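Long-range contact in putative Zn-dependent Alcohol Dehydrogenase (Rhodobacter sphaeroides, PDB 3IV6), which binds S-adenosylmethionine in a Rossmann-like fold and is probably a methyltransferase, although named a putative zinc-dependent alcohol dehydrogenase: residues T48-G53 with T71-S76. Residues are numbered along the deposited sequence; the frame is centred on the assembly and turned at random.
Sequences TVAVIG and TVFDFS. With SAM (S-adenosylmethionine), chain E.
Asp74, level with Gly53 at the end of its strand, grips the ribose of S-adenosylmethionine with both carboxylate oxygens: OD1 accepts from the ligand's O2' at 2.6 Å and OD2 from its O3' at 2.7 Å. CG stands anti to the backbone N (chi1 -158°), the setting from which both oxygens meet the hydroxyls. This acidic residue closing the second strand of a Rossmann-like beta-alpha-beta unit is a hallmark of class I methyltransferases. Strands 48-52 and 69-74 run parallel, and helix 57-65 lies between them in the chain. Between residues 48-53 and 71-76 four backbone hydrogen bonds form, from Thr71 N to Val49 O at one end to Gly53 N and Phe73 O, 2.8 Å apart and almost straight, at the other. Gly53 suits the turn after its strand: a beta carbon there would run into the ligand's methyl carbon CE and its own backbone. On the face bearing Ala50, Ile52 and Phe73, Ile52 CD1 meets the edge of the Phe73 ring, 3.5 Å from CD2, while small Ala50 lets Phe73 CE2 come to 3.9 Å from Ala50 CB. Phe75 lays its ring flat against the adenine, with ligand C5 3.4 Å above the ring centre. An alanine here would probably leave that adenine face without the ring that covers it and freer to tilt. Ser76 N, two residues on from Asp74, closes an Asx turn onto the anti lone pair of Asp74 OD1, at 3.0 Å.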
ATOM      1  N   THR A  48      -6.757  19.566  -2.030  1.00 27.37           N
ATOM      2  CA  THR A  48      -6.880  18.367  -2.877  1.00 28.33           C
ATOM      3  C   THR A  48      -6.006  17.203  -2.403  1.00 28.08           C
ATOM      4  O   THR A  48      -4.769  17.323  -2.330  1.00 26.36           O
ATOM      5  CB  THR A  48      -6.630  18.628  -4.364  1.00 30.32           C
ATOM      6  OG1 THR A  48      -5.360  19.270  -4.547  1.00 32.28           O
ATOM      7  CG2 THR A  48      -7.728  19.487  -4.912  1.00 38.20           C
ATOM      8  N   VAL A  49      -6.671  16.082  -2.112  1.00 24.00           N
ATOM      9  CA  VAL A  49      -6.033  14.910  -1.531  1.00 23.65           C
ATOM     10  C   VAL A  49      -6.270  13.689  -2.400  1.00 21.28           C
ATOM     11  O   VAL A  49      -7.396  13.394  -2.757  1.00 19.94           O
ATOM     12  CB  VAL A  49      -6.618  14.603  -0.121  1.00 24.43           C
ATOM     13  CG1 VAL A  49      -6.012  13.333   0.443  1.00 12.86           C
ATOM     14  CG2 VAL A  49      -6.462  15.797   0.815  1.00 23.07           C
ATOM     15  N   ALA A  50      -5.215  12.954  -2.711  1.00 22.80           N
ATOM     16  CA  ALA A  50      -5.356  11.666  -3.397  1.00 17.34           C
ATOM     17  C   ALA A  50      -5.015  10.569  -2.421  1.00 22.06           C
ATOM     18  O   ALA A  50      -3.916  10.564  -1.867  1.00 22.30           O
ATOM     19  CB  ALA A  50      -4.418  11.600  -4.547  1.00 14.73           C
ATOM     20  N   VAL A  51      -5.946   9.644  -2.210  1.00 23.21           N
ATOM     21  CA  VAL A  51      -5.643   8.398  -1.514  1.00 20.09           C
ATOM     22  C   VAL A  51      -5.425   7.255  -2.500  1.00 21.01           C
ATOM     23  O   VAL A  51      -6.323   6.902  -3.264  1.00 21.74           O
ATOM     24  CB  VAL A  51      -6.766   8.011  -0.534  1.00 18.76           C
ATOM     25  CG1 VAL A  51      -6.364   6.789   0.276  1.00 16.98           C
ATOM     26  CG2 VAL A  51      -7.097   9.180   0.381  1.00 15.15           C
ATOM     27  N   ILE A  52      -4.227   6.681  -2.478  1.00 21.38           N
ATOM     28  CA  ILE A  52      -3.965   5.425  -3.170  1.00 19.32           C
ATOM     29  C   ILE A  52      -4.328   4.229  -2.297  1.00 23.14           C
ATOM     30  O   ILE A  52      -3.791   4.061  -1.203  1.00 23.43           O
ATOM     31  CB  ILE A  52      -2.489   5.311  -3.594  1.00 19.01           C
ATOM     32  CG1 ILE A  52      -1.975   6.657  -4.108  1.00 18.91           C
ATOM     33  CG2 ILE A  52      -2.322   4.232  -4.654  1.00 21.56           C
ATOM     34  CD1 ILE A  52      -2.810   7.243  -5.226  1.00 23.02           C
ATOM     35  N   GLY A  53      -5.243   3.400  -2.789  1.00 23.76           N
ATOM     36  CA  GLY A  53      -5.749   2.279  -2.019  1.00 24.27           C
ATOM     37  C   GLY A  53      -7.183   2.483  -1.571  1.00 25.71           C
ATOM     38  O   GLY A  53      -7.438   3.052  -0.510  1.00 30.63           O
ATOM     39  N   THR A  71      -9.846  12.322  -4.129  1.00 23.89           N
ATOM     40  CA  THR A  71      -9.877  11.392  -5.244  1.00 26.32           C
ATOM     41  C   THR A  71      -9.221  10.106  -4.740  1.00 24.76           C
ATOM     42  O   THR A  71      -8.163  10.166  -4.128  1.00 24.32           O
ATOM     43  CB  THR A  71      -9.061  11.946  -6.472  1.00 25.90           C
ATOM     44  OG1 THR A  71      -9.711  13.095  -7.030  1.00 29.43           O
ATOM     45  CG2 THR A  71      -8.940  10.911  -7.549  1.00 27.69           C
ATOM     46  N   VAL A  72      -9.834   8.954  -4.989  1.00 25.64           N
ATOM     47  CA  VAL A  72      -9.215   7.680  -4.640  1.00 26.21           C
ATOM     48  C   VAL A  72      -8.756   6.951  -5.888  1.00 28.98           C
ATOM     49  O   VAL A  72      -9.486   6.901  -6.870  1.00 29.82           O
ATOM     50  CB  VAL A  72     -10.202   6.752  -3.918  1.00 28.68           C
ATOM     51  CG1 VAL A  72      -9.548   5.390  -3.604  1.00 19.64           C
ATOM     52  CG2 VAL A  72     -10.786   7.439  -2.675  1.00 25.18           C
ATOM     53  N   PHE A  73      -7.550   6.389  -5.836  1.00 30.16           N
ATOM     54  CA  PHE A  73      -6.997   5.574  -6.911  1.00 25.32           C
ATOM     55  C   PHE A  73      -6.809   4.148  -6.438  1.00 24.08           C
ATOM     56  O   PHE A  73      -6.357   3.907  -5.325  1.00 21.93           O
ATOM     57  CB  PHE A  73      -5.666   6.136  -7.371  1.00 18.58           C
ATOM     58  CG  PHE A  73      -5.780   7.499  -7.986  1.00 28.73           C
ATOM     59  CD1 PHE A  73      -6.549   7.696  -9.132  1.00 28.39           C
ATOM     60  CD2 PHE A  73      -5.120   8.606  -7.422  1.00 29.68           C
ATOM     61  CE1 PHE A  73      -6.652   8.934  -9.714  1.00 25.87           C
ATOM     62  CE2 PHE A  73      -5.232   9.889  -8.002  1.00 23.19           C
ATOM     63  CZ  PHE A  73      -5.996  10.042  -9.147  1.00 28.35           C
ATOM     64  N   ASP A  74      -7.157   3.197  -7.287  1.00 28.03           N
ATOM     65  CA  ASP A  74      -6.965   1.789  -6.973  1.00 28.25           C
ATOM     66  C   ASP A  74      -6.901   0.978  -8.262  1.00 29.36           C
ATOM     67  O   ASP A  74      -7.568   1.315  -9.258  1.00 27.35           O
ATOM     68  CB  ASP A  74      -8.115   1.270  -6.087  1.00 29.34           C
ATOM     69  CG  ASP A  74      -7.733   0.032  -5.301  1.00 31.37           C
ATOM     70  OD1 ASP A  74      -7.573  -1.046  -5.924  1.00 28.97           O
ATOM     71  OD2 ASP A  74      -7.568   0.158  -4.064  1.00 28.54           O
ATOM     72  N   PHE A  75      -6.100  -0.087  -8.257  1.00 29.73           N
ATOM     73  CA  PHE A  75      -5.949  -0.881  -9.478  1.00 31.69           C
ATOM     74  C   PHE A  75      -6.917  -2.060  -9.606  1.00 29.70           C
ATOM     75  O   PHE A  75      -6.777  -2.893 -10.493  1.00 41.68           O
ATOM     76  CB  PHE A  75      -4.489  -1.287  -9.699  1.00 26.78           C
ATOM     77  CG  PHE A  75      -4.027  -2.379  -8.818  1.00 28.34           C
ATOM     78  CD1 PHE A  75      -4.779  -2.759  -7.705  1.00 30.50           C
ATOM     79  CD2 PHE A  75      -2.839  -3.028  -9.081  1.00 25.64           C
ATOM     80  CE1 PHE A  75      -4.362  -3.785  -6.869  1.00 26.05           C
ATOM     81  CE2 PHE A  75      -2.413  -4.041  -8.242  1.00 29.00           C
ATOM     82  CZ  PHE A  75      -3.186  -4.419  -7.129  1.00 25.13           C
ATOM     83  N   SER A  76      -7.903  -2.104  -8.730  1.00 26.48           N
ATOM     84  CA  SER A  76      -8.886  -3.188  -8.674  1.00 34.48           C
ATOM     85  C   SER A  76     -10.339  -2.708  -8.832  1.00 35.60           C
ATOM     86  O   SER A  76     -10.774  -1.774  -8.172  1.00 36.51           O
ATOM     87  CB  SER A  76      -8.734  -3.973  -7.367  1.00 35.12           C
ATOM     88  OG  SER A  76      -9.984  -4.469  -6.927  1.00 35.43           O
TER
HETATM   89  N   SAM E 301      -4.975  -2.149   2.584  1.00 42.04           N
HETATM   90  CA  SAM E 301      -4.167  -1.691   3.700  1.00 38.72           C
HETATM   91  C   SAM E 301      -4.770  -0.460   4.342  1.00 30.22           C
HETATM   92  O   SAM E 301      -5.808   0.082   3.936  1.00 27.19           O
HETATM   93  OXT SAM E 301      -4.186  -0.034   5.311  1.00 31.74           O
HETATM   94  CB  SAM E 301      -2.715  -1.482   3.286  1.00 37.81           C
HETATM   95  CG  SAM E 301      -2.331  -2.037   1.908  1.00 38.73           C
HETATM   96  SD  SAM E 301      -2.753  -1.017   0.458  1.00 56.25           S
HETATM   97  CE  SAM E 301      -3.716   0.349   1.164  1.00 34.75           C
HETATM   98  C5' SAM E 301      -3.918  -2.074  -0.474  1.00 32.16           C
HETATM   99  C4' SAM E 301      -4.917  -1.399  -1.407  1.00 32.85           C
HETATM  100  O4' SAM E 301      -4.226  -0.753  -2.462  1.00 31.89           O
HETATM  101  C3' SAM E 301      -5.850  -2.386  -2.085  1.00 36.31           C
HETATM  102  O3' SAM E 301      -7.103  -1.750  -2.192  1.00 34.93           O
HETATM  103  C2' SAM E 301      -5.296  -2.544  -3.486  1.00 34.20           C
HETATM  104  O2' SAM E 301      -6.320  -2.735  -4.438  1.00 33.84           O
HETATM  105  C1' SAM E 301      -4.601  -1.218  -3.737  1.00 27.21           C
HETATM  106  N9  SAM E 301      -3.398  -1.385  -4.564  1.00 21.57           N
HETATM  107  C8  SAM E 301      -2.415  -2.322  -4.386  1.00 23.23           C
HETATM  108  N7  SAM E 301      -1.485  -2.172  -5.367  1.00 23.35           N
HETATM  109  C5  SAM E 301      -1.852  -1.144  -6.183  1.00 24.76           C
HETATM  110  C6  SAM E 301      -1.261  -0.573  -7.326  1.00 25.11           C
HETATM  111  N6  SAM E 301      -0.115  -1.021  -7.846  1.00 21.75           N
HETATM  112  N1  SAM E 301      -1.908   0.469  -7.942  1.00 24.76           N
HETATM  113  C2  SAM E 301      -3.122   0.915  -7.435  1.00 27.24           C
HETATM  114  N3  SAM E 301      -3.701   0.378  -6.311  1.00 21.07           N
HETATM  115  C4  SAM E 301      -3.072  -0.647  -5.689  1.00 22.55           C